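Local atomic coordinates of amidohydrolase (Xanthomonas campestris pv. campestris, PDB entry 4DZH), a protein that probably acts as a zinc-dependent deaminase of the amidohydrolase superfamily, with 5'-methylthioadenosine a likely substrate, removing the amino group from the purine ring by hydrolysis. Residues V162-P167 / A199-Y204; S195-P200 / D222-L227; A209-V214 / A249-L254. One frame throughout, in Å; residues are numbered along the deposited sequence.

Interaction 1. Residues V162-P167 / A199-Y204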
loop_
_atom_site.group_PDB
_atom_site.type_symbol
_atom_site.label_atom_id
_atom_site.label_comp_id
_atom_site.label_asym_id
_atom_site.label_seq_id
_atom_site.Cartn_x
_atom_site.Cartn_y
_atom_site.Cartn_z
ATOM N N VAL A 162 3.791 -19.674 22.636
ATOM C CA VAL A 162 2.326 -19.673 22.696
ATOM C C VAL A 162 1.782 -20.342 23.966
ATOM O O VAL A 162 2.223 -21.453 24.334
ATOM C CB VAL A 162 1.710 -20.406 21.454
ATOM C CG1 VAL A 162 0.192 -20.493 21.568
ATOM C CG2 VAL A 162 2.095 -19.731 20.145
ATOM N N ILE A 163 0.823 -19.677 24.615
ATOM C CA ILE A 163 0.079 -20.294 25.697
ATOM C C ILE A 163 -1.411 -20.255 25.302
ATOM O O ILE A 163 -1.937 -19.185 24.970
ATOM C CB ILE A 163 0.243 -19.508 27.016
ATOM C CG1 ILE A 163 1.713 -19.407 27.419
ATOM C CG2 ILE A 163 -0.650 -20.104 28.123
ATOM C CD1 ILE A 163 2.374 -20.795 27.743
ATOM N N ILE A 164 -2.103 -21.396 25.342
ATOM C CA ILE A 164 -3.514 -21.432 24.948
ATOM C C ILE A 164 -4.155 -22.620 25.677
ATOM O O ILE A 164 -3.462 -23.578 26.054
ATOM C CB ILE A 164 -3.636 -21.488 23.379
ATOM C CG1 ILE A 164 -5.068 -21.230 22.914
ATOM C CG2 ILE A 164 -3.083 -22.779 22.789
ATOM C CD1 ILE A 164 -5.174 -21.073 21.417
ATOM N N ASP A 165 -5.463 -22.550 25.897
ATOM C CA ASP A 165 -6.126 -23.586 26.702
ATOM C C ASP A 165 -6.348 -24.876 25.923
ATOM O O ASP A 165 -6.811 -25.849 26.503
ATOM C CB ASP A 165 -7.533 -23.151 27.122
ATOM C CG ASP A 165 -7.561 -22.023 28.133
ATOM O OD1 ASP A 165 -6.523 -21.645 28.716
ATOM O OD2 ASP A 165 -8.690 -21.531 28.371
ATOM N N PHE A 166 -6.105 -24.874 24.617
ATOM C CA PHE A 166 -6.492 -26.001 23.756
ATOM C C PHE A 166 -5.292 -26.779 23.220
ATOM O O PHE A 166 -4.222 -26.213 22.974
ATOM C CB PHE A 166 -7.330 -25.504 22.573
ATOM C CG PHE A 166 -8.411 -24.547 22.960
ATOM C CD1 PHE A 166 -9.430 -24.947 23.822
ATOM C CD2 PHE A 166 -8.421 -23.258 22.465
ATOM C CE1 PHE A 166 -10.440 -24.067 24.183
ATOM C CE2 PHE A 166 -9.423 -22.371 22.817
ATOM C CZ PHE A 166 -10.432 -22.780 23.684
ATOM N N PRO A 167 -5.446 -28.098 23.059
ATOM C CA PRO A 167 -4.313 -28.904 22.593
ATOM C C PRO A 167 -4.048 -28.720 21.116
ATOM O O PRO A 167 -4.974 -28.491 20.311
ATOM C CB PRO A 167 -4.758 -30.352 22.894
ATOM C CG PRO A 167 -6.248 -30.267 22.867
ATOM C CD PRO A 167 -6.597 -28.935 23.458
ATOM N N ALA A 199 3.513 -15.650 24.887
ATOM C CA ALA A 199 2.490 -15.260 23.935
ATOM C C ALA A 199 1.159 -15.947 24.244
ATOM O O ALA A 199 0.707 -16.819 23.483
ATOM C CB ALA A 199 2.938 -15.572 22.499
ATOM N N PRO A 200 0.512 -15.549 25.340
ATOM C CA PRO A 200 -0.855 -16.058 25.479
ATOM C C PRO A 200 -1.699 -15.616 24.268
ATOM O O PRO A 200 -1.574 -14.482 23.764
ATOM C CB PRO A 200 -1.333 -15.402 26.772
ATOM C CG PRO A 200 -0.550 -14.094 26.860
ATOM C CD PRO A 200 0.839 -14.502 26.313
ATOM N N HIS A 201 -2.509 -16.526 23.747
ATOM C CA HIS A 201 -3.110 -16.286 22.444
ATOM C C HIS A 201 -4.087 -15.096 22.418
ATOM O O HIS A 201 -3.927 -14.159 21.620
ATOM C CB HIS A 201 -3.756 -17.550 21.873
ATOM C CG HIS A 201 -4.565 -17.284 20.646
ATOM N ND1 HIS A 201 -5.947 -17.238 20.647
ATOM C CD2 HIS A 201 -4.178 -16.976 19.384
ATOM C CE1 HIS A 201 -6.375 -16.929 19.434
ATOM N NE2 HIS A 201 -5.320 -16.779 18.646
ATOM N N ALA A 202 -5.103 -15.134 23.271
ATOM C CA ALA A 202 -6.135 -14.098 23.297
ATOM C C ALA A 202 -6.891 -14.232 24.636
ATOM O O ALA A 202 -6.807 -15.282 25.306
ATOM C CB ALA A 202 -7.106 -14.292 22.142
ATOM N N PRO A 203 -7.606 -13.178 25.048
ATOM C CA PRO A 203 -8.325 -13.284 26.335
ATOM C C PRO A 203 -9.355 -14.415 26.324
ATOM O O PRO A 203 -9.629 -14.991 27.408
ATOM C CB PRO A 203 -9.005 -11.916 26.454
ATOM C CG PRO A 203 -8.076 -10.984 25.677
ATOM C CD PRO A 203 -7.672 -11.818 24.482
ATOM N N TYR A 204 -9.927 -14.717 25.153
ATOM C CA TYR A 204 -10.988 -15.728 25.033
ATOM C C TYR A 204 -10.467 -17.160 24.863
ATOM O O TYR A 204 -11.254 -18.110 24.818
ATOM C CB TYR A 204 -11.964 -15.404 23.899
ATOM C CG TYR A 204 -11.279 -15.100 22.573
ATOM C CD1 TYR A 204 -10.935 -16.127 21.697
ATOM C CD2 TYR A 204 -10.992 -13.793 22.211
ATOM C CE1 TYR A 204 -10.316 -15.861 20.493
ATOM C CE2 TYR A 204 -10.367 -13.512 21.016
ATOM C CZ TYR A 204 -10.046 -14.540 20.161
ATOM O OH TYR A 204 -9.421 -14.237 18.979
#
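Val-162 and Ile-163 pair in parallel with Ala-199 and Pro-200 in a beta-alpha-beta unit of the TIM barrel, at the C-terminal ends of its strands 156-163 and 194-200. Ile-163 supplies both backbone bonds. Its N donates to Ala-199 O at 3.1 Å, from well above the carbonyl plane, and its O accepts from His-201 N at 3.0 Å. The two bonds straddle Pro-200, so the missing N-H of this proline costs this pairing nothing. Pro-200 CA adds a CA-H...O contact, 3.3 Å from Ile-163 O. Beyond the ladder, Ile-164 and His-201 lie side by side and point the same way. With CG1 of Ile-164 anti to its N (chi1 -168°), the extended chain carries CD1 to 3.8 Å from His-201 CB and obliquely against the imidazole, an apolar flank that probably limits how the ring can turn. The polar end of His-201 is held elsewhere: ND1 bonds to Thr-205 OG1. Its backbone O accepts from ND1 of the zinc ligand His-228, which makes His-201 a second-shell residue of the metal site. On the face of Ile-163 and Pro-200, branched and ring side chains suit the barrel's helical coat: Ile-163 packs on Tyr-177 and Phe-178 of helix 174-188 and on Val-214 of helix 208-221, while Pro-200 meets Phe-211 of that second helix.

Interaction 2. Residues S195-P200 / D222-L227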
loop_
_atom_site.group_PDB
_atom_site.type_symbol
_atom_site.label_atom_id
_atom_site.label_comp_id
_atom_site.label_asym_id
_atom_site.label_seq_id
_atom_site.Cartn_x
_atom_site.Cartn_y
_atom_site.Cartn_z
ATOM N N SER A 195 15.585 -13.036 21.614
ATOM C CA SER A 195 15.019 -12.998 22.959
ATOM C C SER A 195 13.647 -13.682 22.942
ATOM O O SER A 195 13.069 -13.953 21.860
ATOM C CB SER A 195 14.904 -11.558 23.474
ATOM O OG SER A 195 16.196 -10.982 23.622
ATOM N N THR A 196 13.120 -13.943 24.137
ATOM C CA THR A 196 11.901 -14.723 24.222
ATOM C C THR A 196 10.812 -14.001 24.997
ATOM O O THR A 196 11.099 -13.167 25.862
ATOM C CB THR A 196 12.146 -16.098 24.861
ATOM O OG1 THR A 196 12.578 -15.951 26.228
ATOM C CG2 THR A 196 13.204 -16.887 24.052
ATOM N N ALA A 197 9.563 -14.329 24.672
ATOM C CA ALA A 197 8.412 -13.697 25.344
ATOM C C ALA A 197 7.347 -14.752 25.567
ATOM O O ALA A 197 7.384 -15.806 24.933
ATOM C CB ALA A 197 7.821 -12.594 24.436
ATOM N N PHE A 198 6.424 -14.499 26.499
ATOM C CA PHE A 198 5.220 -15.294 26.557
ATOM C C PHE A 198 4.225 -14.752 25.559
ATOM O O PHE A 198 4.087 -13.535 25.414
ATOM C CB PHE A 198 4.629 -15.234 27.948
ATOM C CG PHE A 198 5.312 -16.166 28.930
ATOM C CD1 PHE A 198 5.004 -17.532 28.940
ATOM C CD2 PHE A 198 6.279 -15.689 29.816
ATOM C CE1 PHE A 198 5.639 -18.396 29.831
ATOM C CE2 PHE A 198 6.919 -16.545 30.709
ATOM C CZ PHE A 198 6.604 -17.895 30.733
ATOM N N ALA A 199 3.513 -15.650 24.887
ATOM C CA ALA A 199 2.490 -15.260 23.935
ATOM C C ALA A 199 1.159 -15.947 24.244
ATOM O O ALA A 199 0.707 -16.819 23.483
ATOM C CB ALA A 199 2.938 -15.572 22.499
ATOM N N PRO A 200 0.512 -15.549 25.340
ATOM C CA PRO A 200 -0.855 -16.058 25.479
ATOM C C PRO A 200 -1.699 -15.616 24.268
ATOM O O PRO A 200 -1.574 -14.482 23.764
ATOM C CB PRO A 200 -1.333 -15.402 26.772
ATOM C CG PRO A 200 -0.550 -14.094 26.860
ATOM C CD PRO A 200 0.839 -14.502 26.313
ATOM N N ASP A 222 11.842 -12.735 33.570
ATOM C CA ASP A 222 12.091 -11.447 32.918
ATOM C C ASP A 222 11.810 -11.496 31.398
ATOM O O ASP A 222 12.725 -11.359 30.553
ATOM C CB ASP A 222 13.513 -10.955 33.205
ATOM C CG ASP A 222 13.738 -9.522 32.746
ATOM O OD1 ASP A 222 12.756 -8.744 32.736
ATOM O OD2 ASP A 222 14.898 -9.181 32.403
ATOM N N MET A 223 10.528 -11.720 31.086
ATOM C CA MET A 223 10.048 -11.820 29.704
ATOM C C MET A 223 8.852 -10.872 29.443
ATOM O O MET A 223 8.011 -10.638 30.302
ATOM C CB MET A 223 9.666 -13.279 29.367
ATOM C CG MET A 223 10.817 -14.279 29.285
ATOM S SD MET A 223 10.183 -15.948 29.544
ATOM C CE MET A 223 9.429 -16.194 27.925
ATOM N N PRO A 224 8.753 -10.313 28.227
ATOM C CA PRO A 224 7.538 -9.575 27.865
ATOM C C PRO A 224 6.337 -10.512 27.673
ATOM O O PRO A 224 6.538 -11.735 27.611
ATOM C CB PRO A 224 7.923 -8.931 26.522
ATOM C CG PRO A 224 9.409 -8.906 26.528
ATOM C CD PRO A 224 9.819 -10.150 27.227
ATOM N N VAL A 225 5.127 -9.948 27.620
ATOM C CA VAL A 225 3.892 -10.698 27.387
ATOM C C VAL A 225 3.242 -10.175 26.100
ATOM O O VAL A 225 2.834 -9.042 26.046
ATOM C CB VAL A 225 2.932 -10.537 28.602
ATOM C CG1 VAL A 225 1.630 -11.258 28.353
ATOM C CG2 VAL A 225 3.616 -11.046 29.877
ATOM N N HIS A 226 3.142 -11.019 25.066
ATOM C CA HIS A 226 2.676 -10.606 23.722
ATOM C C HIS A 226 1.249 -11.126 23.506
ATOM O O HIS A 226 1.066 -12.336 23.343
ATOM C CB HIS A 226 3.622 -11.282 22.719
ATOM C CG HIS A 226 3.357 -10.974 21.269
ATOM N ND1 HIS A 226 4.176 -11.467 20.257
ATOM C CD2 HIS A 226 2.380 -10.278 20.644
ATOM C CE1 HIS A 226 3.720 -11.063 19.087
ATOM N NE2 HIS A 226 2.628 -10.340 19.288
ATOM N N LEU A 227 0.251 -10.233 23.492
ATOM C CA LEU A 227 -1.153 -10.648 23.586
ATOM C C LEU A 227 -2.074 -9.934 22.601
ATOM O O LEU A 227 -2.202 -8.697 22.638
ATOM C CB LEU A 227 -1.653 -10.388 25.000
ATOM C CG LEU A 227 -3.124 -10.609 25.327
ATOM C CD1 LEU A 227 -3.415 -12.077 25.268
ATOM C CD2 LEU A 227 -3.442 -10.074 26.757
#
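Phe-198 O takes the shortest polar bond here, from His-226 N at 2.7 Å and almost straight (171° at the hydrogen), with a CA-H...O contact from Val-225 beside it. Phe-198 N in turn donates to Pro-224 O at 3.0 Å, so Phe-198 bridges Val-225 from both sides. The strands diverge at 37°, and the pairing stops at this single bridge: Pro-200 has no N-H to give His-226 O, which takes a CA-H...O contact from Ala-199 instead. The side chains of Met-223 and Phe-198 cross at about a right angle. Bent at chi3 (76°), Met-223 lays CE over one ring face, 4.0 Å from the centroid, while SD comes in obliquely, 3.5 Å from Phe-198 CE2, a Met-aromatic contact that suits a flexible thioether. The same CE lies 3.6 Å from Thr-196 OG1. At the other end, Pro-200 CG packs against both Val-225 CG1 at 3.9 Å and Leu-227 CD1 at 3.8 Å, apolar groups fitted to the layer under helix 208-221. His-226 sends its imidazole away from this pairing, and NE2 bonds to ND1 of His-79, a zinc ligand. The short backbone bond therefore probably helps to fix a second-shell histidine, which would orient its metal-bound partner.

Interaction 3. Residues A209-V214 / A249-L254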
loop_
_atom_site.group_PDB
_atom_site.type_symbol
_atom_site.label_atom_id
_atom_site.label_comp_id
_atom_site.label_asym_id
_atom_site.label_seq_id
_atom_site.Cartn_x
_atom_site.Cartn_y
_atom_site.Cartn_z
ATOM N N ALA A 209 -6.326 -19.047 35.233
ATOM C CA ALA A 209 -5.194 -19.754 35.819
ATOM C C ALA A 209 -3.952 -19.702 34.924
ATOM O O ALA A 209 -2.851 -19.503 35.418
ATOM C CB ALA A 209 -5.586 -21.190 36.119
ATOM N N ASN A 210 -4.147 -19.878 33.618
ATOM C CA ASN A 210 -3.052 -19.751 32.665
ATOM C C ASN A 210 -2.507 -18.320 32.608
ATOM O O ASN A 210 -1.294 -18.116 32.480
ATOM C CB ASN A 210 -3.477 -20.241 31.281
ATOM C CG ASN A 210 -3.447 -21.760 31.189
ATOM O OD1 ASN A 210 -2.752 -22.416 31.969
ATOM N ND2 ASN A 210 -4.183 -22.319 30.238
ATOM N N PHE A 211 -3.397 -17.331 32.738
ATOM C CA PHE A 211 -2.967 -15.928 32.726
ATOM C C PHE A 211 -2.174 -15.646 33.996
ATOM O O PHE A 211 -1.165 -14.927 33.987
ATOM C CB PHE A 211 -4.168 -14.958 32.608
ATOM C CG PHE A 211 -4.440 -14.518 31.202
ATOM C CD1 PHE A 211 -3.415 -14.048 30.365
ATOM C CD2 PHE A 211 -5.719 -14.585 30.702
ATOM C CE1 PHE A 211 -3.699 -13.647 29.068
ATOM C CE2 PHE A 211 -6.006 -14.190 29.426
ATOM C CZ PHE A 211 -4.988 -13.707 28.598
ATOM N N GLU A 212 -2.613 -16.227 35.111
ATOM C CA GLU A 212 -1.895 -16.047 36.350
ATOM C C GLU A 212 -0.484 -16.636 36.237
ATOM O O GLU A 212 0.491 -16.062 36.736
ATOM C CB GLU A 212 -2.651 -16.730 37.490
ATOM C CG GLU A 212 -1.815 -16.996 38.750
ATOM C CD GLU A 212 -1.118 -15.750 39.317
ATOM O OE1 GLU A 212 -1.431 -14.609 38.922
ATOM O OE2 GLU A 212 -0.228 -15.930 40.162
ATOM N N ARG A 213 -0.377 -17.779 35.567
ATOM C CA ARG A 213 0.900 -18.455 35.446
ATOM C C ARG A 213 1.842 -17.651 34.532
ATOM O O ARG A 213 3.061 -17.558 34.780
ATOM C CB ARG A 213 0.675 -19.868 34.922
ATOM C CG ARG A 213 1.867 -20.803 35.036
ATOM C CD ARG A 213 1.429 -22.281 34.903
ATOM N NE ARG A 213 2.547 -23.239 34.885
ATOM C CZ ARG A 213 2.396 -24.536 34.610
ATOM N NH1 ARG A 213 1.193 -25.032 34.327
ATOM N NH2 ARG A 213 3.439 -25.345 34.611
ATOM N N VAL A 214 1.285 -17.052 33.484
ATOM C CA VAL A 214 2.083 -16.183 32.635
ATOM C C VAL A 214 2.582 -14.967 33.433
ATOM O O VAL A 214 3.731 -14.544 33.293
ATOM C CB VAL A 214 1.243 -15.701 31.449
ATOM C CG1 VAL A 214 1.870 -14.448 30.764
ATOM C CG2 VAL A 214 1.058 -16.831 30.463
ATOM N N ALA A 249 -10.212 -4.780 31.491
ATOM C CA ALA A 249 -10.548 -4.777 32.921
ATOM C C ALA A 249 -10.183 -6.102 33.597
ATOM O O ALA A 249 -9.600 -6.128 34.697
ATOM C CB ALA A 249 -12.032 -4.456 33.113
ATOM N N ARG A 250 -10.535 -7.212 32.947
ATOM C CA ARG A 250 -10.140 -8.535 33.431
ATOM C C ARG A 250 -8.620 -8.746 33.472
ATOM O O ARG A 250 -8.088 -9.270 34.444
ATOM C CB ARG A 250 -10.799 -9.642 32.616
ATOM C CG ARG A 250 -10.165 -11.020 32.790
ATOM C CD ARG A 250 -10.909 -12.077 31.958
ATOM N NE ARG A 250 -10.287 -13.381 32.104
ATOM C CZ ARG A 250 -9.781 -14.076 31.094
ATOM N NH1 ARG A 250 -9.859 -13.575 29.870
ATOM N NH2 ARG A 250 -9.189 -15.263 31.309
ATOM N N LEU A 251 -7.911 -8.362 32.412
ATOM C CA LEU A 251 -6.457 -8.483 32.415
ATOM C C LEU A 251 -5.825 -7.604 33.492
ATOM O O LEU A 251 -4.817 -7.976 34.093
ATOM C CB LEU A 251 -5.900 -8.074 31.054
ATOM C CG LEU A 251 -6.255 -8.958 29.838
ATOM C CD1 LEU A 251 -5.935 -8.254 28.533
ATOM C CD2 LEU A 251 -5.547 -10.302 29.879
ATOM N N ASP A 252 -6.432 -6.444 33.736
ATOM C CA ASP A 252 -5.966 -5.536 34.789
ATOM C C ASP A 252 -6.083 -6.216 36.166
ATOM O O ASP A 252 -5.147 -6.195 36.952
ATOM C CB ASP A 252 -6.746 -4.215 34.739
ATOM C CG ASP A 252 -6.250 -3.187 35.764
ATOM O OD1 ASP A 252 -5.201 -3.434 36.381
ATOM O OD2 ASP A 252 -6.895 -2.121 35.934
ATOM N N ARG A 253 -7.225 -6.842 36.433
ATOM C CA ARG A 253 -7.409 -7.542 37.694
ATOM C C ARG A 253 -6.492 -8.777 37.783
ATOM O O ARG A 253 -6.058 -9.147 38.868
ATOM C CB ARG A 253 -8.887 -7.899 37.911
ATOM C CG ARG A 253 -9.348 -9.193 37.240
ATOM C CD ARG A 253 -10.630 -9.796 37.849
ATOM N NE ARG A 253 -11.360 -10.543 36.823
ATOM C CZ ARG A 253 -11.139 -11.823 36.514
ATOM N NH1 ARG A 253 -10.224 -12.532 37.167
ATOM N NH2 ARG A 253 -11.853 -12.396 35.544
ATOM N N LEU A 254 -6.166 -9.394 36.643
ATOM C CA LEU A 254 -5.241 -10.525 36.624
ATOM C C LEU A 254 -3.774 -10.093 36.781
ATOM O O LEU A 254 -2.891 -10.935 36.952
ATOM C CB LEU A 254 -5.407 -11.368 35.339
ATOM C CG LEU A 254 -6.744 -12.119 35.237
ATOM C CD1 LEU A 254 -6.970 -12.671 33.848
ATOM C CD2 LEU A 254 -6.789 -13.241 36.309
HETATM O O HOH W 1 -3.284 -13.243 38.196
#
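Phe-211 is the first residue of helix 209-214 to meet helix 249-254, and its side chain carries most of the contact. The axes of the two segments come within 10.6 Å and cross at -53°, a gap that a large aromatic ring fills well. Leu-251 CD2 sits over one face of the ring, 3.9 Å from the centroid, a CH-pi contact; it lies toward the rim, nearest Phe-211 CZ. Leu-254 comes in at the base of the same side chain, with CD1 3.8 Å from Phe-211 CB. Arg-250 meets the edge: NH2 lies near the ring plane, 3.6 Å from Phe-211 CD2, and the guanidinium is turned 71° to the ring. Its reach comes from a chain extended from CG to NE, with CG anti to the backbone N (chi1 164°). The next residue, Glu-212, stands at the more solvent-exposed margin. A water 2.7 Å from Leu-254 O lies on the way to Glu-212 OE1, but its approach to that carboxylate is too close to be trusted, so the bridge is doubtful. OE2 forms a salt bridge with Arg-215. The charge of buried Arg-250 is met chiefly outside the two segments: NH2 pairs with Asp-208 OD1 and bonds to Val-206 O, NH1 bonds to Pro-203 O, and Tyr-243 adds a cation-pi contact. Direct packing between the helices is thus apolar and centred on one ring, while the guanidinium at its edge ties the loop of Pro-203 and Val-206, and the first residue of helix 208-221, to helix 247-254.

How the interactions relate
Interactions 1 and 2 share Ala-199 and Pro-200, so strand 194-200 pairs with one neighbour on each edge, and interaction 3 joins helices packed outside that part of the barrel. Pro-200 CB, 3.7 Å from Phe-211 CE1, connects all three; Leu-227 CD2 adds a link from interaction 2 to Leu-251 CD1 at 3.6 Å. Polar ties run between interactions 1 and 3: Pro-203 O to Arg-250 NH1 at 2.8 Å and Asp-165 OD1 to Asn-210 ND2 at 2.9 Å, both probable hydrogen bonds. Toward the metal centre, the His-201 side chain lies about 7 Å from a zinc ion, whereas that of Phe-211 is about 14 Å from one, in the outer layer.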